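Long-range contacts in putative acyl-CoA dehydrogenase (Burkholderia xenovorans, PDB 5JSC), which is a putative member of the acyl-CoA dehydrogenase family, a four-subunit flavoprotein that binds flavin-adenine dinucleotide: residues C[87-92]-C[325-330]; C[23-28]-C[314-319]. All coordinates share one frame; numbering follows the deposited sequence.

Contact 1: C[87-92]-C[325-330]. With SO4 (sulfate ion), chain Q.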
ATOM      1  N   ASP C  87      -9.562 -34.381   5.438  1.00 11.31           N
ATOM      2  CA  ASP C  87     -10.114 -33.318   6.277  1.00 12.54           C
ATOM      3  C   ASP C  87      -9.232 -32.086   6.099  1.00 12.62           C
ATOM      4  O   ASP C  87      -8.153 -31.996   6.692  1.00 12.00           O
ATOM      5  CB  ASP C  87     -10.167 -33.798   7.729  1.00 13.93           C
ATOM      6  CG  ASP C  87     -10.811 -32.804   8.687  1.00 16.13           C
ATOM      7  OD1 ASP C  87     -10.884 -31.597   8.390  1.00 15.65           O
ATOM      8  OD2 ASP C  87     -11.239 -33.249   9.779  1.00 19.22           O
ATOM      9  N   THR C  88      -9.692 -31.141   5.261  1.00 10.64           N
ATOM     10  CA  THR C  88      -8.893 -29.960   4.943  1.00 10.84           C
ATOM     11  C   THR C  88      -8.656 -29.110   6.178  1.00 10.19           C
ATOM     12  O   THR C  88      -7.563 -28.567   6.367  1.00 11.20           O
ATOM     13  CB  THR C  88      -9.589 -29.110   3.870  1.00 11.75           C
ATOM     14  OG1 THR C  88     -10.215 -29.962   2.905  1.00 15.13           O
ATOM     15  CG2 THR C  88      -8.576 -28.226   3.162  1.00 13.71           C
ATOM     16  N   ARG C  89      -9.672 -28.975   7.029  1.00 10.32           N
ATOM     17  CA  ARG C  89      -9.492 -28.200   8.253  1.00 10.28           C
ATOM     18  C   ARG C  89      -8.411 -28.815   9.134  1.00 10.42           C
ATOM     19  O   ARG C  89      -7.593 -28.097   9.728  1.00 11.32           O
ATOM     20  CB  ARG C  89     -10.818 -28.102   9.006  1.00 11.67           C
ATOM     21  CG  ARG C  89     -11.830 -27.194   8.298  1.00 11.43           C
ATOM     22  CD  ARG C  89     -13.238 -27.338   8.853  1.00 11.32           C
ATOM     23  NE  ARG C  89     -13.836 -28.598   8.427  1.00 12.74           N
ATOM     24  CZ  ARG C  89     -15.037 -29.017   8.801  1.00 13.49           C
ATOM     25  NH1 ARG C  89     -15.767 -28.278   9.628  1.00 14.27           N
ATOM     26  NH2 ARG C  89     -15.508 -30.177   8.353  1.00 14.99           N
ATOM     27  N   ALA C  90      -8.389 -30.145   9.229  1.00 11.24           N
ATOM     28  CA  ALA C  90      -7.358 -30.806  10.020  1.00 12.34           C
ATOM     29  C   ALA C  90      -5.972 -30.585   9.427  1.00  9.97           C
ATOM     30  O   ALA C  90      -5.033 -30.223  10.150  1.00 11.46           O
ATOM     31  CB  ALA C  90      -7.667 -32.297  10.141  1.00 13.47           C
ATOM     32  N   VAL C  91      -5.815 -30.797   8.111  1.00  9.37           N
ATOM     33  CA  VAL C  91      -4.504 -30.589   7.492  1.00 10.30           C
ATOM     34  C   VAL C  91      -4.033 -29.153   7.705  1.00  9.37           C
ATOM     35  O   VAL C  91      -2.855 -28.903   8.006  1.00  9.48           O
ATOM     36  CB  VAL C  91      -4.542 -30.948   5.996  1.00 11.34           C
ATOM     37  CG1 VAL C  91      -3.222 -30.541   5.328  1.00 11.93           C
ATOM     38  CG2 VAL C  91      -4.780 -32.445   5.815  1.00 12.61           C
ATOM     39  N   CYS C  92      -4.953 -28.194   7.588  1.00 10.04           N
ATOM     40  CA  CYS C  92      -4.593 -26.794   7.792  1.00  9.33           C
ATOM     41  C   CYS C  92      -4.175 -26.522   9.235  1.00  9.48           C
ATOM     42  O   CYS C  92      -3.177 -25.830   9.474  1.00 10.49           O
ATOM     43  CB  CYS C  92      -5.759 -25.897   7.378  1.00  9.97           C
ATOM     44  SG  CYS C  92      -5.934 -25.779   5.584  1.00 12.65           S
ATOM     45  N   ARG C 325     -14.287 -26.754   1.294  1.00 11.31           N
ATOM     46  CA  ARG C 325     -13.856 -27.992   0.654  1.00 12.07           C
ATOM     47  C   ARG C 325     -14.372 -29.200   1.422  1.00 11.25           C
ATOM     48  O   ARG C 325     -14.739 -30.222   0.816  1.00 12.89           O
ATOM     49  CB  ARG C 325     -12.330 -28.042   0.549  1.00 12.28           C
ATOM     50  CG  ARG C 325     -11.869 -29.152  -0.369  1.00 15.51           C
ATOM     51  CD  ARG C 325     -10.370 -29.459  -0.329  1.00 17.41           C
ATOM     52  NE  ARG C 325     -10.185 -30.724  -1.018  1.00 24.27           N
ATOM     53  CZ  ARG C 325     -10.089 -31.915  -0.433  1.00 23.50           C
ATOM     54  NH1 ARG C 325     -10.065 -32.029   0.882  1.00 21.75           N
ATOM     55  NH2 ARG C 325      -9.962 -32.997  -1.179  1.00 25.94           N
ATOM     56  N   ASP C 326     -14.455 -29.087   2.746  1.00 12.15           N
ATOM     57  CA  ASP C 326     -14.957 -30.170   3.586  1.00 11.77           C
ATOM     58  C   ASP C 326     -16.472 -30.331   3.518  1.00 11.83           C
ATOM     59  O   ASP C 326     -17.010 -31.256   4.148  1.00 13.30           O
ATOM     60  CB  ASP C 326     -14.507 -29.948   5.034  1.00 12.04           C
ATOM     61  CG  ASP C 326     -13.011 -30.163   5.213  1.00 12.54           C
ATOM     62  OD1 ASP C 326     -12.379 -30.778   4.322  1.00 13.64           O
ATOM     63  OD2 ASP C 326     -12.460 -29.743   6.250  1.00 12.68           O
ATOM     64  N   GLN C 327     -17.172 -29.464   2.786  1.00 11.47           N
ATOM     65  CA  GLN C 327     -18.563 -29.705   2.429  1.00 12.81           C
ATOM     66  C   GLN C 327     -18.680 -30.490   1.133  1.00 13.18           C
ATOM     67  O   GLN C 327     -19.801 -30.796   0.694  1.00 15.39           O
ATOM     68  CB  GLN C 327     -19.332 -28.382   2.293  1.00 13.35           C
ATOM     69  CG  GLN C 327     -19.168 -27.434   3.475  1.00 14.55           C
ATOM     70  CD  GLN C 327     -19.498 -28.099   4.794  1.00 16.86           C
ATOM     71  OE1 GLN C 327     -20.640 -28.505   5.036  1.00 20.83           O
ATOM     72  NE2 GLN C 327     -18.495 -28.220   5.658  1.00 16.72           N
ATOM     73  N   GLY C 328     -17.548 -30.828   0.519  1.00 12.79           N
ATOM     74  CA  GLY C 328     -17.542 -31.497  -0.762  1.00 13.42           C
ATOM     75  C   GLY C 328     -17.554 -30.568  -1.950  1.00 13.54           C
ATOM     76  O   GLY C 328     -17.855 -31.011  -3.062  1.00 17.37           O
ATOM     77  N   GLU C 329     -17.245 -29.293  -1.757  1.00 13.98           N
ATOM     78  CA  GLU C 329     -17.318 -28.312  -2.827  1.00 13.96           C
ATOM     79  C   GLU C 329     -15.937 -28.028  -3.397  1.00 13.30           C
ATOM     80  O   GLU C 329     -14.920 -28.150  -2.711  1.00 15.71           O
ATOM     81  CB  GLU C 329     -17.948 -27.012  -2.326  1.00 15.29           C
ATOM     82  CG  GLU C 329     -19.382 -27.197  -1.883  1.00 19.35           C
ATOM     83  CD  GLU C 329     -20.299 -27.468  -3.054  1.00 25.36           C
ATOM     84  OE1 GLU C 329     -20.277 -26.676  -4.018  1.00 28.60           O
ATOM     85  OE2 GLU C 329     -21.028 -28.480  -3.019  1.00 28.64           O
ATOM     86  N   ASN C 330     -15.924 -27.632  -4.666  1.00 14.53           N
ATOM     87  CA  ASN C 330     -14.710 -27.141  -5.299  1.00 14.97           C
ATOM     88  C   ASN C 330     -14.280 -25.837  -4.648  1.00 15.09           C
ATOM     89  O   ASN C 330     -15.115 -24.991  -4.325  1.00 16.65           O
ATOM     90  CB  ASN C 330     -14.973 -26.915  -6.787  1.00 18.25           C
ATOM     91  CG  ASN C 330     -13.839 -26.203  -7.481  1.00 20.79           C
ATOM     92  OD1 ASN C 330     -13.766 -24.963  -7.490  1.00 21.51           O
ATOM     93  ND2 ASN C 330     -12.949 -26.980  -8.086  1.00 21.77           N
TER
HETATM   94  S   SO4 Q 505     -18.956 -30.230   9.258  0.70 57.26           S
HETATM   95  O1  SO4 Q 505     -20.210 -30.681   9.854  0.70 57.19           O
HETATM   96  O2  SO4 Q 505     -18.018 -31.349   9.195  0.70 56.66           O
HETATM   97  O3  SO4 Q 505     -19.206 -29.739   7.908  0.70 58.10           O
HETATM   98  O4  SO4 Q 505     -18.390 -29.152  10.066  0.70 57.03           O
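Asp326, in the type I turn from Arg325 to Gly328, part of the Schellman motif that ends helix 298-325 and in which Gly328 takes the positive phi, presents its carboxylate to the first turn of helix 88-101 and is gripped there by backbone and side-chain donors of Thr88 and Arg89. The helix thus has two aspartates at its N-terminus: Asp87 is the N-cap, its OD1 accepting from Ala90 N, while Asp326 comes from the C-terminal family region and takes the N-H groups of Thr88 and Arg89.

Four hydrogen bonds hold the carboxylate, two to each oxygen. Asp326 OD1 receives Thr88 N at 2.9 Å through its syn lone pair, and Thr88 OG1 at 2.7 Å from above the carboxylate plane. Arg89 N reaches Asp326 OD2 from the syn side at 3.0 Å, leaving the anti lone pair to Arg89 NE. Threonine suits its place because OG1, donating to Asp326, also accepts from Arg325 NH1, which lies 2.9 Å away with OG1 in the guanidinium plane.

The charged pairing is a salt bridge from Arg89 NE to Asp326 OD2. The guanidinium and carboxylate planes stand 46° apart. Asp87 OD1 lies near Asp326 OD2 without a bond between them; Arg29, which pairs with Asp87 OD2, and the helix N-terminus probably ease the repulsion.

Beyond the salt bridge, a sulfate, probably from the crystallisation liquor, joins the two segments: Arg89 NH1 and NH2 donate to its O4 and O2, and Gln327 NE2 donates to sulfate O3 at 2.8 Å.

Contact 2: C[23-28]-C[314-319]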
ATOM      1  N   TRP C  23     -14.646 -20.647  16.236  1.00 13.28           N
ATOM      2  CA  TRP C  23     -15.445 -20.338  15.059  1.00 14.08           C
ATOM      3  C   TRP C  23     -16.250 -21.558  14.626  1.00 13.54           C
ATOM      4  O   TRP C  23     -15.755 -22.693  14.708  1.00 14.75           O
ATOM      5  CB  TRP C  23     -14.570 -19.901  13.881  1.00 14.56           C
ATOM      6  CG  TRP C  23     -13.796 -18.654  14.103  1.00 13.02           C
ATOM      7  CD1 TRP C  23     -14.018 -17.698  15.049  1.00 12.41           C
ATOM      8  CD2 TRP C  23     -12.660 -18.227  13.349  1.00 13.01           C
ATOM      9  NE1 TRP C  23     -13.082 -16.693  14.930  1.00 13.23           N
ATOM     10  CE2 TRP C  23     -12.231 -17.002  13.897  1.00 13.69           C
ATOM     11  CE3 TRP C  23     -11.948 -18.779  12.280  1.00 12.50           C
ATOM     12  CZ2 TRP C  23     -11.127 -16.303  13.398  1.00 13.19           C
ATOM     13  CZ3 TRP C  23     -10.852 -18.087  11.782  1.00 13.29           C
ATOM     14  CH2 TRP C  23     -10.449 -16.865  12.345  1.00 13.52           C
ATOM     15  N   PRO C  24     -17.468 -21.360  14.116  1.00 14.21           N
ATOM     16  CA  PRO C  24     -18.301 -22.496  13.691  1.00 14.99           C
ATOM     17  C   PRO C  24     -17.836 -23.146  12.399  1.00 14.13           C
ATOM     18  O   PRO C  24     -18.469 -24.107  11.943  1.00 15.99           O
ATOM     19  CB  PRO C  24     -19.699 -21.869  13.548  1.00 16.25           C
ATOM     20  CG  PRO C  24     -19.442 -20.417  13.317  1.00 16.93           C
ATOM     21  CD  PRO C  24     -18.192 -20.078  14.078  1.00 15.57           C
ATOM     22  N   PHE C  25     -16.756 -22.652  11.795  1.00 13.68           N
ATOM     23  CA  PHE C  25     -16.059 -23.428  10.778  1.00 12.22           C
ATOM     24  C   PHE C  25     -15.496 -24.725  11.338  1.00 14.09           C
ATOM     25  O   PHE C  25     -15.232 -25.649  10.564  1.00 15.33           O
ATOM     26  CB  PHE C  25     -14.894 -22.632  10.179  1.00 13.28           C
ATOM     27  CG  PHE C  25     -15.296 -21.486   9.297  1.00 14.09           C
ATOM     28  CD1 PHE C  25     -16.202 -21.657   8.268  1.00 14.38           C
ATOM     29  CD2 PHE C  25     -14.721 -20.234   9.474  1.00 16.16           C
ATOM     30  CE1 PHE C  25     -16.542 -20.600   7.434  1.00 15.60           C
ATOM     31  CE2 PHE C  25     -15.063 -19.171   8.650  1.00 16.55           C
ATOM     32  CZ  PHE C  25     -15.977 -19.353   7.632  1.00 16.52           C
ATOM     33  N   PHE C  26     -15.271 -24.804  12.654  1.00 13.83           N
ATOM     34  CA  PHE C  26     -14.601 -25.940  13.267  1.00 14.85           C
ATOM     35  C   PHE C  26     -15.588 -26.842  13.987  1.00 16.39           C
ATOM     36  O   PHE C  26     -16.618 -26.392  14.497  1.00 20.12           O
ATOM     37  CB  PHE C  26     -13.540 -25.490  14.273  1.00 15.15           C
ATOM     38  CG  PHE C  26     -12.392 -24.769  13.650  1.00 13.84           C
ATOM     39  CD1 PHE C  26     -11.506 -25.449  12.828  1.00 13.69           C
ATOM     40  CD2 PHE C  26     -12.190 -23.413  13.890  1.00 13.62           C
ATOM     41  CE1 PHE C  26     -10.432 -24.787  12.250  1.00 12.92           C
ATOM     42  CE2 PHE C  26     -11.118 -22.738  13.305  1.00 13.01           C
ATOM     43  CZ  PHE C  26     -10.238 -23.428  12.488  1.00 12.81           C
ATOM     44  N   GLU C  27     -15.235 -28.124  14.053  1.00 16.45           N
ATOM     45  CA  GLU C  27     -15.928 -29.116  14.860  1.00 18.43           C
ATOM     46  C   GLU C  27     -15.137 -29.407  16.122  1.00 18.57           C
ATOM     47  O   GLU C  27     -13.956 -29.064  16.214  1.00 17.83           O
ATOM     48  CB  GLU C  27     -16.126 -30.401  14.052  1.00 22.22           C
ATOM     49  CG  GLU C  27     -17.118 -30.224  12.932  1.00 28.35           C
ATOM     50  CD  GLU C  27     -18.497 -29.856  13.452  1.00 34.53           C
ATOM     51  OE1 GLU C  27     -18.872 -30.336  14.544  1.00 36.57           O
ATOM     52  OE2 GLU C  27     -19.202 -29.073  12.783  1.00 37.83           O
ATOM     53  N   PRO C  28     -15.759 -30.024  17.138  1.00 20.89           N
ATOM     54  CA  PRO C  28     -14.997 -30.352  18.357  1.00 21.38           C
ATOM     55  C   PRO C  28     -13.726 -31.142  18.088  1.00 20.85           C
ATOM     56  O   PRO C  28     -12.705 -30.890  18.739  1.00 20.21           O
ATOM     57  CB  PRO C  28     -16.009 -31.155  19.188  1.00 23.11           C
ATOM     58  CG  PRO C  28     -17.323 -30.584  18.785  1.00 23.93           C
ATOM     59  CD  PRO C  28     -17.201 -30.280  17.311  1.00 22.73           C
ATOM     60  N   SER C 314      -6.449 -13.453   7.270  1.00  9.38           N
ATOM     61  CA  SER C 314      -5.849 -14.657   6.697  1.00 10.27           C
ATOM     62  C   SER C 314      -6.495 -15.909   7.272  1.00  9.48           C
ATOM     63  O   SER C 314      -6.871 -16.824   6.531  1.00 10.74           O
ATOM     64  CB  SER C 314      -4.344 -14.682   6.952  1.00 11.09           C
ATOM     65  OG  SER C 314      -3.696 -13.623   6.270  1.00 11.74           O
ATOM     66  N   ALA C 315      -6.631 -15.966   8.597  1.00  9.44           N
ATOM     67  CA  ALA C 315      -7.187 -17.158   9.224  1.00  8.94           C
ATOM     68  C   ALA C 315      -8.620 -17.408   8.769  1.00  9.39           C
ATOM     69  O   ALA C 315      -8.999 -18.556   8.498  1.00  9.41           O
ATOM     70  CB  ALA C 315      -7.117 -17.028  10.745  1.00 10.74           C
ATOM     71  N   LEU C 316      -9.434 -16.352   8.692  1.00  9.36           N
ATOM     72  CA  LEU C 316     -10.806 -16.506   8.217  1.00  8.98           C
ATOM     73  C   LEU C 316     -10.836 -17.027   6.785  1.00  9.21           C
ATOM     74  O   LEU C 316     -11.633 -17.918   6.462  1.00  9.43           O
ATOM     75  CB  LEU C 316     -11.554 -15.178   8.338  1.00  9.67           C
ATOM     76  CG  LEU C 316     -11.934 -14.826   9.792  1.00  9.82           C
ATOM     77  CD1 LEU C 316     -12.215 -13.321   9.962  1.00 11.29           C
ATOM     78  CD2 LEU C 316     -13.144 -15.661  10.247  1.00 11.74           C
ATOM     79  N   LEU C 317      -9.963 -16.499   5.912  1.00  9.11           N
ATOM     80  CA  LEU C 317      -9.914 -16.999   4.537  1.00  9.30           C
ATOM     81  C   LEU C 317      -9.435 -18.446   4.470  1.00  9.74           C
ATOM     82  O   LEU C 317      -9.962 -19.237   3.673  1.00 10.33           O
ATOM     83  CB  LEU C 317      -9.019 -16.105   3.684  1.00  9.10           C
ATOM     84  CG  LEU C 317      -9.577 -14.719   3.382  1.00  9.73           C
ATOM     85  CD1 LEU C 317      -8.448 -13.850   2.838  1.00 12.83           C
ATOM     86  CD2 LEU C 317     -10.700 -14.800   2.370  1.00 10.36           C
ATOM     87  N   VAL C 318      -8.427 -18.808   5.276  1.00  9.51           N
ATOM     88  CA  VAL C 318      -7.937 -20.187   5.300  1.00  9.89           C
ATOM     89  C   VAL C 318      -9.060 -21.139   5.667  1.00 10.06           C
ATOM     90  O   VAL C 318      -9.323 -22.125   4.964  1.00 10.14           O
ATOM     91  CB  VAL C 318      -6.763 -20.331   6.288  1.00  9.13           C
ATOM     92  CG1 VAL C 318      -6.452 -21.811   6.540  1.00 10.75           C
ATOM     93  CG2 VAL C 318      -5.536 -19.606   5.769  1.00  9.91           C
ATOM     94  N   TYR C 319      -9.741 -20.865   6.779  1.00  9.62           N
ATOM     95  CA  TYR C 319     -10.693 -21.845   7.278  1.00 10.13           C
ATOM     96  C   TYR C 319     -12.056 -21.726   6.615  1.00 10.58           C
ATOM     97  O   TYR C 319     -12.793 -22.714   6.598  1.00 10.89           O
ATOM     98  CB  TYR C 319     -10.732 -21.773   8.813  1.00 10.00           C
ATOM     99  CG  TYR C 319      -9.396 -22.293   9.304  1.00  9.06           C
ATOM    100  CD1 TYR C 319      -9.094 -23.652   9.222  1.00 10.85           C
ATOM    101  CD2 TYR C 319      -8.395 -21.429   9.756  1.00 10.92           C
ATOM    102  CE1 TYR C 319      -7.851 -24.142   9.609  1.00 11.28           C
ATOM    103  CE2 TYR C 319      -7.150 -21.914  10.139  1.00 11.61           C
ATOM    104  CZ  TYR C 319      -6.881 -23.276  10.063  1.00 10.94           C
ATOM    105  OH  TYR C 319      -5.655 -23.781  10.425  1.00 12.03           O
TER
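Trp23, Phe25 and Phe26 pack against Ala315, Leu316 and Tyr319 in a buried apolar contact, where the turn leading into helix 28-44 lies against the long helix 298-325 of the C-terminal family region. A type I turn from Trp23 to Phe26 brings the three aromatic residues to one helix.

Leucine offers a branched end to a broad indole: Leu316 CD2 sits over a face of the Trp23 six-membered ring, 3.6 Å from its centroid, in a CH-pi contact. The small Ala315 lets the same ring come close, its CB lying at the ring edge 3.7 Å from Trp23 CH2. One helical turn after Ala315, Tyr319 turns one ring face to Phe26 CZ, with CZ 3.5 Å from Tyr319 CD1 and the planes oblique at 54°; Val318 CG1 covers the opposite face. Phe25 lays a ring face over the backbone O of Tyr319, and its ring also meets Phe25 of the second subunit edge-to-face.

No hydrogen bond crosses between the segments. Tyr319 OH bonds to Glu96 of helix 88-101, which satisfies its polar end, so cohesion here rests on the fit of rings and methyl groups and probably on the removal of apolar surface from water.

Overall arrangement
Both contacts tie N-terminal elements to helix 298-325: contact 2 packs on its body, contact 1 on the turn at its C-terminal end. Their centres are about 11 Å apart, and helix 88-101 connects them, since Arg89 of contact 1 donates through NH1 to Phe25 O of contact 2 and Cys92 packs on Tyr319. Chemistry follows place. All touching residues of contact 2 are buried and join through apolar surfaces, whereas contact 1 is only partly buried and relies on charge and directed hydrogen bonds, with sulfate bound beside it. Both also reach the second subunit, contact 2 through aromatic packing and contact 1 at its margin, where Glu329 packs on His18 of that subunit.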